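Local coordinates for bumblebee peptidoglycan recognition protein SA (Bombus, PDB 5XZ4) that binds bacterial peptidoglycan, with a preference for the Dap type over the Lys type, and so probably acts as a sensor of bacteria in bee innate immunity, at residues Gln9-Ser14 / Asp79-Glu84; Ile24-Ile29 / Trp88-Ala93; Ile36-Thr41 / Ile108-Glu113; Lys114-Lys119 / Ser157-Gln162. All coordinates share one frame; numbering follows the deposited sequence.

Interaction 1. Residues Gln9-Ser14 / Asp79-Glu84; sequences QIIGRS and DGNVYE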
loop_
_atom_site.group_PDB
_atom_site.type_symbol
_atom_site.label_atom_id
_atom_site.label_comp_id
_atom_site.label_asym_id
_atom_site.label_seq_id
_atom_site.Cartn_x
_atom_site.Cartn_y
_atom_site.Cartn_z
ATOM N N GLN A 9 0.870 -12.996 -7.300
ATOM C CA GLN A 9 -0.030 -12.764 -8.442
ATOM C C GLN A 9 -0.972 -11.601 -8.120
ATOM O O GLN A 9 -2.006 -11.770 -7.439
ATOM C CB GLN A 9 -0.823 -14.021 -8.808
ATOM C CG GLN A 9 0.041 -15.130 -9.387
ATOM C CD GLN A 9 -0.746 -16.391 -9.665
ATOM O OE1 GLN A 9 -1.450 -16.902 -8.793
ATOM N NE2 GLN A 9 -0.622 -16.905 -10.877
ATOM N N ILE A 10 -0.628 -10.433 -8.642
ATOM C CA ILE A 10 -1.337 -9.193 -8.275
ATOM C C ILE A 10 -2.730 -9.143 -8.926
ATOM O O ILE A 10 -2.878 -9.478 -10.104
ATOM C CB ILE A 10 -0.490 -7.946 -8.650
ATOM C CG1 ILE A 10 0.865 -7.969 -7.882
ATOM C CG2 ILE A 10 -1.278 -6.650 -8.428
ATOM C CD1 ILE A 10 1.940 -7.037 -8.423
ATOM N N ILE A 11 -3.721 -8.708 -8.139
ATOM C CA ILE A 11 -5.076 -8.508 -8.642
ATOM C C ILE A 11 -5.117 -7.113 -9.261
ATOM O O ILE A 11 -5.037 -6.090 -8.540
ATOM C CB ILE A 11 -6.124 -8.685 -7.529
ATOM C CG1 ILE A 11 -6.027 -10.116 -6.972
ATOM C CG2 ILE A 11 -7.515 -8.365 -8.058
ATOM C CD1 ILE A 11 -6.829 -10.406 -5.727
ATOM N N GLY A 12 -5.210 -7.061 -10.586
ATOM C CA GLY A 12 -5.182 -5.826 -11.339
ATOM C C GLY A 12 -6.337 -4.921 -10.961
ATOM O O GLY A 12 -7.408 -5.410 -10.557
ATOM N N ARG A 13 -6.147 -3.621 -11.137
ATOM C CA ARG A 13 -7.194 -2.633 -10.768
ATOM C C ARG A 13 -8.567 -2.957 -11.395
ATOM O O ARG A 13 -9.615 -2.917 -10.696
ATOM C CB ARG A 13 -6.741 -1.230 -11.116
ATOM C CG ARG A 13 -7.625 -0.121 -10.548
ATOM C CD ARG A 13 -7.143 1.263 -11.013
ATOM N NE ARG A 13 -8.021 2.331 -10.489
ATOM C CZ ARG A 13 -9.240 2.606 -10.964
ATOM N NH1 ARG A 13 -9.966 3.559 -10.379
ATOM N NH2 ARG A 13 -9.708 1.938 -12.019
ATOM N N SER A 14 -8.589 -3.328 -12.672
ATOM C CA SER A 14 -9.862 -3.582 -13.379
ATOM C C SER A 14 -10.534 -4.876 -12.904
ATOM O O SER A 14 -11.693 -5.140 -13.229
ATOM C CB SER A 14 -9.652 -3.599 -14.891
ATOM O OG SER A 14 -8.834 -4.697 -15.286
ATOM N N ASP A 79 -7.155 -11.784 2.940
ATOM C CA ASP A 79 -7.108 -12.993 2.096
ATOM C C ASP A 79 -5.676 -13.356 1.645
ATOM O O ASP A 79 -5.480 -14.409 1.020
ATOM C CB ASP A 79 -8.037 -12.824 0.871
ATOM C CG ASP A 79 -7.617 -11.683 -0.059
ATOM O OD1 ASP A 79 -6.698 -10.891 0.270
ATOM O OD2 ASP A 79 -8.213 -11.566 -1.156
ATOM N N GLY A 80 -4.692 -12.494 1.931
ATOM C CA GLY A 80 -3.316 -12.753 1.536
ATOM C C GLY A 80 -2.988 -12.263 0.135
ATOM O O GLY A 80 -1.910 -12.585 -0.371
ATOM N N ASN A 81 -3.905 -11.535 -0.511
ATOM C CA ASN A 81 -3.726 -11.042 -1.876
ATOM C C ASN A 81 -3.302 -9.588 -1.927
ATOM O O ASN A 81 -3.583 -8.799 -1.007
ATOM C CB ASN A 81 -5.001 -11.255 -2.694
ATOM C CG ASN A 81 -5.230 -12.709 -3.030
ATOM O OD1 ASN A 81 -4.312 -13.409 -3.482
ATOM N ND2 ASN A 81 -6.436 -13.180 -2.777
ATOM N N VAL A 82 -2.611 -9.256 -3.015
ATOM C CA VAL A 82 -2.214 -7.884 -3.324
ATOM C C VAL A 82 -3.185 -7.326 -4.369
ATOM O O VAL A 82 -3.401 -7.951 -5.413
ATOM C CB VAL A 82 -0.758 -7.839 -3.875
ATOM C CG1 VAL A 82 -0.353 -6.404 -4.227
ATOM C CG2 VAL A 82 0.230 -8.433 -2.875
ATOM N N TYR A 83 -3.728 -6.141 -4.082
ATOM C CA TYR A 83 -4.655 -5.446 -4.968
ATOM C C TYR A 83 -3.962 -4.205 -5.556
ATOM O O TYR A 83 -3.475 -3.352 -4.805
ATOM C CB TYR A 83 -5.938 -5.037 -4.184
ATOM C CG TYR A 83 -6.747 -6.235 -3.764
ATOM C CD1 TYR A 83 -6.358 -7.024 -2.675
ATOM C CD2 TYR A 83 -7.869 -6.630 -4.507
ATOM C CE1 TYR A 83 -7.055 -8.189 -2.329
ATOM C CE2 TYR A 83 -8.584 -7.775 -4.176
ATOM C CZ TYR A 83 -8.181 -8.563 -3.109
ATOM O OH TYR A 83 -8.902 -9.713 -2.837
ATOM N N GLU A 84 -3.945 -4.080 -6.876
ATOM C CA GLU A 84 -3.346 -2.917 -7.534
ATOM C C GLU A 84 -4.255 -1.708 -7.427
ATOM O O GLU A 84 -5.408 -1.787 -7.832
ATOM C CB GLU A 84 -3.058 -3.231 -9.002
ATOM C CG GLU A 84 -2.375 -2.091 -9.730
ATOM C CD GLU A 84 -2.399 -2.235 -11.228
ATOM O OE1 GLU A 84 -3.390 -2.742 -11.802
ATOM O OE2 GLU A 84 -1.406 -1.847 -11.866
HETATM O O HOH W 1 -1.676 -11.424 -4.647
#
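I11 lies against Y83 and is tied to strand 82-84 by its own backbone: I11 N donates to V82 O at 2.8 Å, and E84 N donates to I11 O at 2.8 Å. This makes a single beta bridge of I11 with Y83. At the root of the I11 side chain, CB rests on V82 O at 3.5 Å. CG2, anti to the backbone N, touches CD2 and CE2 of Y83, while CG1 stands beside the backbone N (chi1 -61°) and remains close to V82 O. CD1 then reaches over the ring face, 3.8 Å from the Y83 centroid and 28° off its normal, a CH-pi contact; the same methyl meets N81 CB at 3.6 Å. A branched aliphatic chain suits this place because both arms find apolar carbon. The ring is held at its far end, where Y83 OH donates to D79 OD2 at 2.6 Å. D79 also closes an Asx turn by taking N81 N on OD1. At the other end E84 OE1 accepts R13 N at 3.0 Å on the oxygen's anti lone pair, whereas the R13 guanidinium turns away to a salt bridge with D69. Strand 82-84 is outermost on its side of the sheet, antiparallel to strand 74-76. V82 packs on F74 and I76 there, I10 and V82 both meet L127 of helix 118-134, and Y83 touches C50, and I11 touches R47, of helix 47-64.

Interaction 2. Residues Ile24-Ile29 / Trp88-Ala93; sequences INYLII and WNREGA. With SO4 (sulfate ion), chain D.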
loop_
_atom_site.group_PDB
_atom_site.type_symbol
_atom_site.label_atom_id
_atom_site.label_comp_id
_atom_site.label_asym_id
_atom_site.label_seq_id
_atom_site.Cartn_x
_atom_site.Cartn_y
_atom_site.Cartn_z
ATOM N N ILE A 24 -2.852 10.289 -14.064
ATOM C CA ILE A 24 -1.951 10.627 -12.947
ATOM C C ILE A 24 -0.521 10.666 -13.481
ATOM O O ILE A 24 -0.115 9.803 -14.285
ATOM C CB ILE A 24 -2.082 9.600 -11.790
ATOM C CG1 ILE A 24 -3.508 9.622 -11.231
ATOM C CG2 ILE A 24 -1.069 9.854 -10.660
ATOM C CD1 ILE A 24 -3.838 8.432 -10.366
ATOM N N ASN A 25 0.251 11.635 -12.998
ATOM C CA ASN A 25 1.649 11.762 -13.390
ATOM C C ASN A 25 2.513 10.552 -12.975
ATOM O O ASN A 25 2.196 9.840 -12.029
ATOM C CB ASN A 25 2.215 13.069 -12.833
ATOM C CG ASN A 25 1.655 14.304 -13.538
ATOM O OD1 ASN A 25 1.788 15.413 -13.032
ATOM N ND2 ASN A 25 1.049 14.123 -14.710
ATOM N N TYR A 26 3.581 10.314 -13.733
ATOM C CA TYR A 26 4.388 9.107 -13.594
ATOM C C TYR A 26 5.590 9.274 -12.661
ATOM O O TYR A 26 6.258 10.324 -12.710
ATOM C CB TYR A 26 4.914 8.676 -14.963
ATOM C CG TYR A 26 3.866 8.294 -15.994
ATOM C CD1 TYR A 26 2.503 8.130 -15.642
ATOM C CD2 TYR A 26 4.237 8.050 -17.326
ATOM C CE1 TYR A 26 1.543 7.783 -16.590
ATOM C CE2 TYR A 26 3.282 7.681 -18.273
ATOM C CZ TYR A 26 1.945 7.550 -17.898
ATOM O OH TYR A 26 1.002 7.189 -18.842
ATOM N N LEU A 27 5.844 8.246 -11.836
ATOM C CA LEU A 27 7.038 8.140 -10.970
ATOM C C LEU A 27 8.297 7.930 -11.790
ATOM O O LEU A 27 8.263 7.321 -12.865
ATOM C CB LEU A 27 6.942 6.933 -10.025
ATOM C CG LEU A 27 5.833 7.027 -8.978
ATOM C CD1 LEU A 27 5.708 5.715 -8.236
ATOM C CD2 LEU A 27 6.054 8.187 -8.010
ATOM N N ILE A 28 9.416 8.397 -11.255
ATOM C CA ILE A 28 10.725 7.982 -11.780
ATOM C C ILE A 28 11.076 6.592 -11.196
ATOM O O ILE A 28 10.871 6.331 -9.994
ATOM C CB ILE A 28 11.773 9.044 -11.404
ATOM C CG1 ILE A 28 11.412 10.368 -12.075
ATOM C CG2 ILE A 28 13.182 8.571 -11.746
ATOM C CD1 ILE A 28 11.932 10.500 -13.489
ATOM N N ILE A 29 11.562 5.692 -12.059
ATOM C CA ILE A 29 11.837 4.261 -11.729
ATOM C C ILE A 29 13.335 4.015 -11.970
ATOM O O ILE A 29 13.826 4.435 -13.016
ATOM C CB ILE A 29 10.954 3.260 -12.560
ATOM C CG1 ILE A 29 9.659 2.859 -11.812
ATOM C CG2 ILE A 29 11.555 1.867 -12.710
ATOM C CD1 ILE A 29 8.623 3.902 -11.499
ATOM N N TRP A 88 2.610 0.402 -9.662
ATOM C CA TRP A 88 4.045 0.660 -9.520
ATOM C C TRP A 88 4.494 2.002 -10.067
ATOM O O TRP A 88 5.556 2.483 -9.685
ATOM C CB TRP A 88 4.838 -0.398 -10.292
ATOM C CG TRP A 88 4.855 -1.767 -9.729
ATOM C CD1 TRP A 88 4.428 -2.929 -10.370
ATOM C CD2 TRP A 88 5.433 -2.189 -8.473
ATOM N NE1 TRP A 88 4.684 -4.021 -9.560
ATOM C CE2 TRP A 88 5.282 -3.606 -8.401
ATOM C CE3 TRP A 88 6.027 -1.504 -7.381
ATOM C CZ2 TRP A 88 5.742 -4.357 -7.300
ATOM C CZ3 TRP A 88 6.474 -2.255 -6.282
ATOM C CH2 TRP A 88 6.308 -3.675 -6.258
ATOM N N ASN A 89 3.725 2.621 -10.956
ATOM C CA ASN A 89 4.277 3.660 -11.834
ATOM C C ASN A 89 3.709 5.070 -11.682
ATOM O O ASN A 89 4.135 5.990 -12.388
ATOM C CB ASN A 89 4.208 3.191 -13.287
ATOM C CG ASN A 89 5.241 2.116 -13.602
ATOM O OD1 ASN A 89 6.404 2.416 -13.899
ATOM N ND2 ASN A 89 4.830 0.868 -13.519
ATOM N N ARG A 90 2.730 5.236 -10.793
ATOM C CA ARG A 90 1.997 6.507 -10.716
ATOM C C ARG A 90 2.147 7.202 -9.372
ATOM O O ARG A 90 2.206 6.546 -8.320
ATOM C CB ARG A 90 0.514 6.287 -11.073
ATOM C CG ARG A 90 0.336 6.054 -12.569
ATOM C CD ARG A 90 -1.033 5.522 -12.951
ATOM N NE ARG A 90 -1.192 5.469 -14.415
ATOM C CZ ARG A 90 -0.860 4.434 -15.188
ATOM N NH1 ARG A 90 -0.329 3.332 -14.674
ATOM N NH2 ARG A 90 -1.074 4.498 -16.496
ATOM N N GLU A 91 2.180 8.540 -9.407
ATOM C CA GLU A 91 2.283 9.363 -8.201
ATOM C C GLU A 91 1.132 9.048 -7.248
ATOM O O GLU A 91 -0.014 8.835 -7.659
ATOM C CB GLU A 91 2.320 10.850 -8.561
ATOM C CG GLU A 91 3.647 11.291 -9.184
ATOM C CD GLU A 91 3.698 12.770 -9.533
ATOM O OE1 GLU A 91 2.747 13.509 -9.198
ATOM O OE2 GLU A 91 4.718 13.210 -10.133
ATOM N N GLY A 92 1.451 8.990 -5.972
ATOM C CA GLY A 92 0.461 8.601 -4.967
ATOM C C GLY A 92 -0.428 9.724 -4.460
ATOM O O GLY A 92 -0.181 10.902 -4.748
ATOM N N ALA A 93 -1.449 9.319 -3.690
ATOM C CA ALA A 93 -2.147 10.263 -2.790
ATOM C C ALA A 93 -2.291 9.558 -1.454
ATOM O O ALA A 93 -3.396 9.329 -0.931
ATOM C CB ALA A 93 -3.506 10.707 -3.350
HETATM S S SO4 D . -2.525 7.780 -17.314
HETATM O O1 SO4 D . -3.952 7.544 -17.653
HETATM O O2 SO4 D . -1.683 6.748 -17.955
HETATM O O3 SO4 D . -2.090 9.068 -17.894
HETATM O O4 SO4 D . -2.316 7.762 -15.837
HETATM O O HOH W 2 2.133 16.018 -10.021
HETATM O O HOH W 3 7.091 11.979 -10.528
HETATM O O HOH W 4 6.522 5.546 -13.817
#
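The Y26 ring and the R90 guanidinium converge on one sulfate, whose O2 lies at the edge of both groups, near each plane. Y26 OH donates to O2 at 2.9 Å. R90 presents two N-H groups side by side, NE to O4 and NH2 to O2 at 2.7 Å, the forked grip for which a guanidinium is well shaped; I24 N and S23 OG also bind the ion, probably a guest from the crystallisation liquor. Between the two flat groups the approach is looser, with Y26 OH 4.1 Å from R90 NH2. Behind them two irregular loops meet in a single beta bridge of Y26 with R90, where E91 N donates to N25 O and L27 N to N89 O, the latter from above the carbonyl plane. The extended E91 chain brings CD to 3.6 Å from N25 CB, and each carboxylate oxygen takes a water: one water continues to N25 OD1, the other to Y26 O. An alanine at E91 would probably leave those two waters without their carboxylate partner and uncover N25 CB. L27 spreads its branches over the opposing backbone, CD2 4.0 Å from E91 CA and CD1 3.5 Å from W88 O, a buried carbonyl oxygen that has no polar partner.

Interaction 3. Residues Ile36-Thr41 / Ile108-Glu113; sequences IHHTVT and IGNFQE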
loop_
_atom_site.group_PDB
_atom_site.type_symbol
_atom_site.label_atom_id
_atom_site.label_comp_id
_atom_site.label_asym_id
_atom_site.label_seq_id
_atom_site.Cartn_x
_atom_site.Cartn_y
_atom_site.Cartn_z
ATOM N N ILE A 36 4.557 2.161 4.355
ATOM C CA ILE A 36 3.558 1.237 4.900
ATOM C C ILE A 36 2.450 1.992 5.639
ATOM O O ILE A 36 2.729 2.860 6.503
ATOM C CB ILE A 36 4.200 0.166 5.825
ATOM C CG1 ILE A 36 5.353 -0.581 5.108
ATOM C CG2 ILE A 36 3.140 -0.802 6.368
ATOM C CD1 ILE A 36 4.945 -1.363 3.859
ATOM N N HIS A 37 1.212 1.702 5.234
ATOM C CA HIS A 37 0.011 2.332 5.816
ATOM C C HIS A 37 -0.953 1.273 6.321
ATOM O O HIS A 37 -0.874 0.118 5.887
ATOM C CB HIS A 37 -0.747 3.134 4.741
ATOM C CG HIS A 37 -0.178 4.488 4.460
ATOM N ND1 HIS A 37 -0.574 5.607 5.160
ATOM C CD2 HIS A 37 0.723 4.919 3.545
ATOM C CE1 HIS A 37 0.064 6.667 4.690
ATOM N NE2 HIS A 37 0.868 6.276 3.719
ATOM N N HIS A 38 -1.892 1.673 7.183
ATOM C CA HIS A 38 -3.136 0.912 7.348
ATOM C C HIS A 38 -4.298 1.725 6.827
ATOM O O HIS A 38 -4.219 2.952 6.781
ATOM C CB HIS A 38 -3.332 0.399 8.786
ATOM C CG HIS A 38 -3.620 1.455 9.832
ATOM N ND1 HIS A 38 -3.973 1.115 11.121
ATOM C CD2 HIS A 38 -3.610 2.813 9.794
ATOM C CE1 HIS A 38 -4.163 2.218 11.835
ATOM N NE2 HIS A 38 -3.930 3.261 11.055
ATOM N N THR A 39 -5.380 1.057 6.417
ATOM C CA THR A 39 -6.534 1.794 5.852
ATOM C C THR A 39 -7.491 2.359 6.885
ATOM O O THR A 39 -8.284 3.257 6.535
ATOM C CB THR A 39 -7.338 0.915 4.895
ATOM O OG1 THR A 39 -7.857 -0.193 5.640
ATOM C CG2 THR A 39 -6.456 0.426 3.697
ATOM N N VAL A 40 -7.440 1.800 8.103
ATOM C CA VAL A 40 -8.385 2.086 9.219
ATOM C C VAL A 40 -9.776 1.502 8.946
ATOM O O VAL A 40 -10.691 1.661 9.762
ATOM C CB VAL A 40 -8.468 3.601 9.600
ATOM C CG1 VAL A 40 -9.198 3.856 10.917
ATOM C CG2 VAL A 40 -7.082 4.182 9.739
ATOM N N THR A 41 -9.958 0.801 7.841
ATOM C CA THR A 41 -11.215 0.100 7.577
ATOM C C THR A 41 -11.269 -1.187 8.398
ATOM O O THR A 41 -10.308 -1.584 9.062
ATOM C CB THR A 41 -11.390 -0.234 6.082
ATOM O OG1 THR A 41 -10.379 -1.171 5.660
ATOM C CG2 THR A 41 -11.303 1.000 5.223
ATOM N N ILE A 108 -5.228 -3.577 4.655
ATOM C CA ILE A 108 -6.667 -3.363 4.904
ATOM C C ILE A 108 -6.989 -3.771 6.340
ATOM O O ILE A 108 -6.876 -4.949 6.709
ATOM C CB ILE A 108 -7.542 -4.117 3.877
ATOM C CG1 ILE A 108 -7.258 -3.601 2.461
ATOM C CG2 ILE A 108 -9.037 -3.947 4.209
ATOM C CD1 ILE A 108 -7.857 -4.464 1.349
ATOM N N GLY A 109 -7.340 -2.769 7.162
ATOM C CA GLY A 109 -7.626 -2.991 8.573
ATOM C C GLY A 109 -7.137 -1.826 9.431
ATOM O O GLY A 109 -6.585 -0.836 8.910
ATOM N N ASN A 110 -7.361 -1.952 10.738
ATOM C CA ASN A 110 -6.882 -1.012 11.748
ATOM C C ASN A 110 -5.902 -1.789 12.632
ATOM O O ASN A 110 -6.288 -2.666 13.400
ATOM C CB ASN A 110 -8.061 -0.454 12.570
ATOM C CG ASN A 110 -7.649 0.686 13.483
ATOM O OD1 ASN A 110 -6.517 0.755 13.925
ATOM N ND2 ASN A 110 -8.584 1.586 13.779
ATOM N N PHE A 111 -4.622 -1.461 12.497
ATOM C CA PHE A 111 -3.556 -2.179 13.205
ATOM C C PHE A 111 -2.900 -1.385 14.341
ATOM O O PHE A 111 -1.738 -1.611 14.674
ATOM C CB PHE A 111 -2.570 -2.801 12.178
ATOM C CG PHE A 111 -3.279 -3.699 11.203
ATOM C CD1 PHE A 111 -3.816 -4.911 11.638
ATOM C CD2 PHE A 111 -3.508 -3.292 9.887
ATOM C CE1 PHE A 111 -4.547 -5.727 10.774
ATOM C CE2 PHE A 111 -4.247 -4.111 9.013
ATOM C CZ PHE A 111 -4.760 -5.327 9.461
ATOM N N GLN A 112 -3.692 -0.491 14.950
ATOM C CA GLN A 112 -3.271 0.273 16.133
ATOM C C GLN A 112 -3.134 -0.624 17.363
ATOM O O GLN A 112 -2.178 -0.499 18.122
ATOM C CB GLN A 112 -4.235 1.448 16.396
ATOM C CG GLN A 112 -3.879 2.342 17.600
ATOM C CD GLN A 112 -2.470 2.949 17.571
ATOM O OE1 GLN A 112 -1.906 3.173 16.483
ATOM N NE2 GLN A 112 -1.919 3.218 18.725
ATOM N N GLU A 113 -4.084 -1.542 17.524
ATOM C CA GLU A 113 -4.213 -2.356 18.736
ATOM C C GLU A 113 -4.027 -3.843 18.448
ATOM O O GLU A 113 -3.660 -4.610 19.341
ATOM C CB GLU A 113 -5.586 -2.132 19.381
ATOM C CG GLU A 113 -5.850 -0.705 19.843
ATOM C CD GLU A 113 -5.618 -0.515 21.325
ATOM O OE1 GLU A 113 -4.514 -0.840 21.819
ATOM O OE2 GLU A 113 -6.548 -0.026 21.995
HETATM O O HOH W 5 -11.235 1.496 12.484
HETATM O O HOH W 6 -10.310 -2.959 11.580
#
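H38 turns its imidazole edge to the loop 108-113, and F111 N donates to its ND1 at 3.0 Å, 5° out of the ring plane. Its CG stands between the backbone N and the carbonyl carbon (chi1 69°), and CB meets the F111 ring edge at 3.9 Å. The N110 amide runs beside the imidazole almost perpendicular to it, with OD1 at 3.5 Å from H38 CE1; the same OD1 accepts from Q112 N in an Asx turn. An alanine at H38 would probably leave F111 N without its acceptor. T39 OG1 takes G109 N at 3.0 Å and shares a hydrogen bond with T41 OG1; a threonine hydroxyl manages both close to its own backbone. V40 N binds G109 O at 2.9 Å, while V40 CG1 lies 3.7 Å from N110 ND2. T41 O comes to 3.1 Å from G109 CA, a CA-H...O contact. Glycine is needed there, since a CB would strike F111 CZ. The His-His pair ends strand 31-38, between strands 102-107 and 141-145 of the amidase-like fold; in zinc amidases of this family a histidine here is a metal ligand, whereas H37, probably its counterpart, is hydrogen-bonded to T95 and S154.

Interaction 4. Residues Lys114-Lys119 / Ser157-Gln162; sequences KAASDK and SKLQKQ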
loop_
_atom_site.group_PDB
_atom_site.type_symbol
_atom_site.label_atom_id
_atom_site.label_comp_id
_atom_site.label_asym_id
_atom_site.label_seq_id
_atom_site.Cartn_x
_atom_site.Cartn_y
_atom_site.Cartn_z
ATOM N N LYS A 114 -4.318 -4.250 17.212
ATOM C CA LYS A 114 -4.100 -5.637 16.787
ATOM C C LYS A 114 -3.047 -5.773 15.693
ATOM O O LYS A 114 -2.825 -4.851 14.891
ATOM C CB LYS A 114 -5.400 -6.337 16.376
ATOM C CG LYS A 114 -6.265 -5.610 15.363
ATOM C CD LYS A 114 -7.681 -6.193 15.324
ATOM C CE LYS A 114 -8.550 -5.717 16.473
ATOM N NZ LYS A 114 -9.872 -6.404 16.539
ATOM N N ALA A 115 -2.403 -6.936 15.678
ATOM C CA ALA A 115 -1.383 -7.270 14.683
ATOM C C ALA A 115 -1.997 -7.626 13.336
ATOM O O ALA A 115 -3.096 -8.179 13.268
ATOM C CB ALA A 115 -0.525 -8.426 15.172
ATOM N N ALA A 116 -1.283 -7.304 12.257
ATOM C CA ALA A 116 -1.626 -7.831 10.939
ATOM C C ALA A 116 -1.263 -9.327 10.867
ATOM O O ALA A 116 -0.285 -9.766 11.486
ATOM C CB ALA A 116 -0.913 -7.035 9.870
ATOM N N SER A 117 -2.062 -10.106 10.139
ATOM C CA SER A 117 -1.847 -11.554 10.079
ATOM C C SER A 117 -0.554 -11.875 9.320
ATOM O O SER A 117 -0.074 -11.070 8.502
ATOM C CB SER A 117 -3.011 -12.268 9.407
ATOM O OG SER A 117 -3.086 -11.890 8.056
ATOM N N ASP A 118 -0.043 -13.083 9.549
ATOM C CA ASP A 118 1.134 -13.544 8.811
ATOM C C ASP A 118 0.948 -13.521 7.289
ATOM O O ASP A 118 1.860 -13.118 6.548
ATOM C CB ASP A 118 1.528 -14.948 9.248
ATOM C CG ASP A 118 2.044 -15.012 10.678
ATOM O OD1 ASP A 118 2.592 -14.017 11.200
ATOM O OD2 ASP A 118 1.885 -16.093 11.280
ATOM N N LYS A 119 -0.220 -13.941 6.794
ATOM C CA LYS A 119 -0.427 -13.953 5.349
ATOM C C LYS A 119 -0.394 -12.542 4.749
ATOM O O LYS A 119 0.048 -12.377 3.619
ATOM C CB LYS A 119 -1.645 -14.766 4.906
ATOM C CG LYS A 119 -2.954 -14.140 5.287
ATOM C CD LYS A 119 -4.107 -15.134 5.390
ATOM C CE LYS A 119 -4.123 -16.247 4.354
ATOM N NZ LYS A 119 -5.408 -16.952 4.311
ATOM N N SER A 157 0.293 1.259 15.630
ATOM C CA SER A 157 1.449 0.919 16.453
ATOM C C SER A 157 1.900 -0.535 16.330
ATOM O O SER A 157 3.099 -0.811 16.309
ATOM C CB SER A 157 1.181 1.277 17.913
ATOM O OG SER A 157 1.087 2.682 18.043
ATOM N N LYS A 158 0.941 -1.458 16.236
ATOM C CA LYS A 158 1.283 -2.865 16.167
ATOM C C LYS A 158 1.944 -3.251 14.831
ATOM O O LYS A 158 2.961 -3.936 14.830
ATOM C CB LYS A 158 0.072 -3.745 16.478
ATOM C CG LYS A 158 0.418 -5.190 16.753
ATOM C CD LYS A 158 0.894 -5.426 18.182
ATOM C CE LYS A 158 1.201 -6.899 18.410
ATOM N NZ LYS A 158 2.010 -7.082 19.640
ATOM N N LEU A 159 1.365 -2.787 13.712
ATOM C CA LEU A 159 1.944 -3.029 12.395
ATOM C C LEU A 159 3.298 -2.325 12.269
ATOM O O LEU A 159 4.219 -2.875 11.664
ATOM C CB LEU A 159 0.986 -2.616 11.278
ATOM C CG LEU A 159 1.458 -2.786 9.834
ATOM C CD1 LEU A 159 2.033 -4.153 9.483
ATOM C CD2 LEU A 159 0.262 -2.492 8.952
ATOM N N GLN A 160 3.415 -1.129 12.840
ATOM C CA GLN A 160 4.703 -0.426 12.875
ATOM C C GLN A 160 5.805 -1.284 13.519
ATOM O O GLN A 160 6.919 -1.362 12.994
ATOM C CB GLN A 160 4.562 0.933 13.554
ATOM C CG GLN A 160 5.869 1.730 13.633
ATOM C CD GLN A 160 6.313 2.292 12.289
ATOM O OE1 GLN A 160 5.540 2.352 11.342
ATOM N NE2 GLN A 160 7.561 2.723 12.204
ATOM N N LYS A 161 5.489 -1.937 14.639
ATOM C CA LYS A 161 6.424 -2.878 15.276
ATOM C C LYS A 161 6.741 -4.064 14.351
ATOM O O LYS A 161 7.901 -4.461 14.218
ATOM C CB LYS A 161 5.888 -3.358 16.640
ATOM C CG LYS A 161 5.904 -2.280 17.717
ATOM C CD LYS A 161 5.425 -2.768 19.081
ATOM C CE LYS A 161 5.557 -1.684 20.152
ATOM N NZ LYS A 161 4.586 -0.560 19.981
ATOM N N GLN A 162 5.724 -4.608 13.673
ATOM C CA GLN A 162 5.911 -5.784 12.831
ATOM C C GLN A 162 6.868 -5.542 11.643
ATOM O O GLN A 162 7.678 -6.397 11.310
ATOM C CB GLN A 162 4.549 -6.310 12.331
ATOM C CG GLN A 162 3.652 -6.880 13.437
ATOM C CD GLN A 162 2.257 -7.230 12.916
ATOM O OE1 GLN A 162 1.430 -6.352 12.683
ATOM N NE2 GLN A 162 2.003 -8.509 12.752
#
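Q162 meets A116 amide against backbone: A116 N donates to Q162 OE1 at 2.9 Å, and Q162 NE2 returns a bond to A116 O at 2.9 Å. Both acceptors are used on a lone pair in the carbonyl plane, and A116 O lies 7° out of the glutamine's amide plane. The side chain is extended beyond CG (chi2 173°), which carries CD outward from helix 157-163 to A116. This is the tight part of the contact. Small side chains suit it: A115 CB touches Q162 NE2 at 3.5 Å, and A116 CB, facing the helix, reaches L159 CD1 at 4.1 Å, where L159 and A116 both also pack on F107 of strand 102-107. On the exposed side the first carbons of K158 pack closely too, but without a polar bond, CG against A115 CA at 3.4 Å and CB against K114 O at 3.5 Å. The loose part is the end of this lysine: the chain bends at chi2 (81°), and CE still brushes A115 CB before the tip leads away. K114 points away from the helix and touches E43. Just beyond, S117 occupies the N-cap of helix 118-134. Because the two bonds need one donor and one acceptor from the glutamine, its amide cannot flip without losing both, and the neutral pairing probably depends little on pH.

Interactions 3 and 4 are neighbours, with centres about 9 Å apart, joined where Q112 OE1 lies 3.0 Å from S157 N in a probable hydrogen bond and F111 packs on A116 and L159. Interaction 1, on the edge strand 82-84, touches interaction 2 through I10 CD1 and W88 NE1 at 4.2 Å, and interaction 4 through G80 CA and K119 CG at 4.0 Å. Interactions 2 and 3 lie on opposite sides of the chain's centre, about 23 Å apart between centres. The sulfate of interaction 2 therefore belongs to a region remote from the end of strand 31-38, where, by analogy with related proteins, the peptidoglycan groove probably runs beside interaction 3.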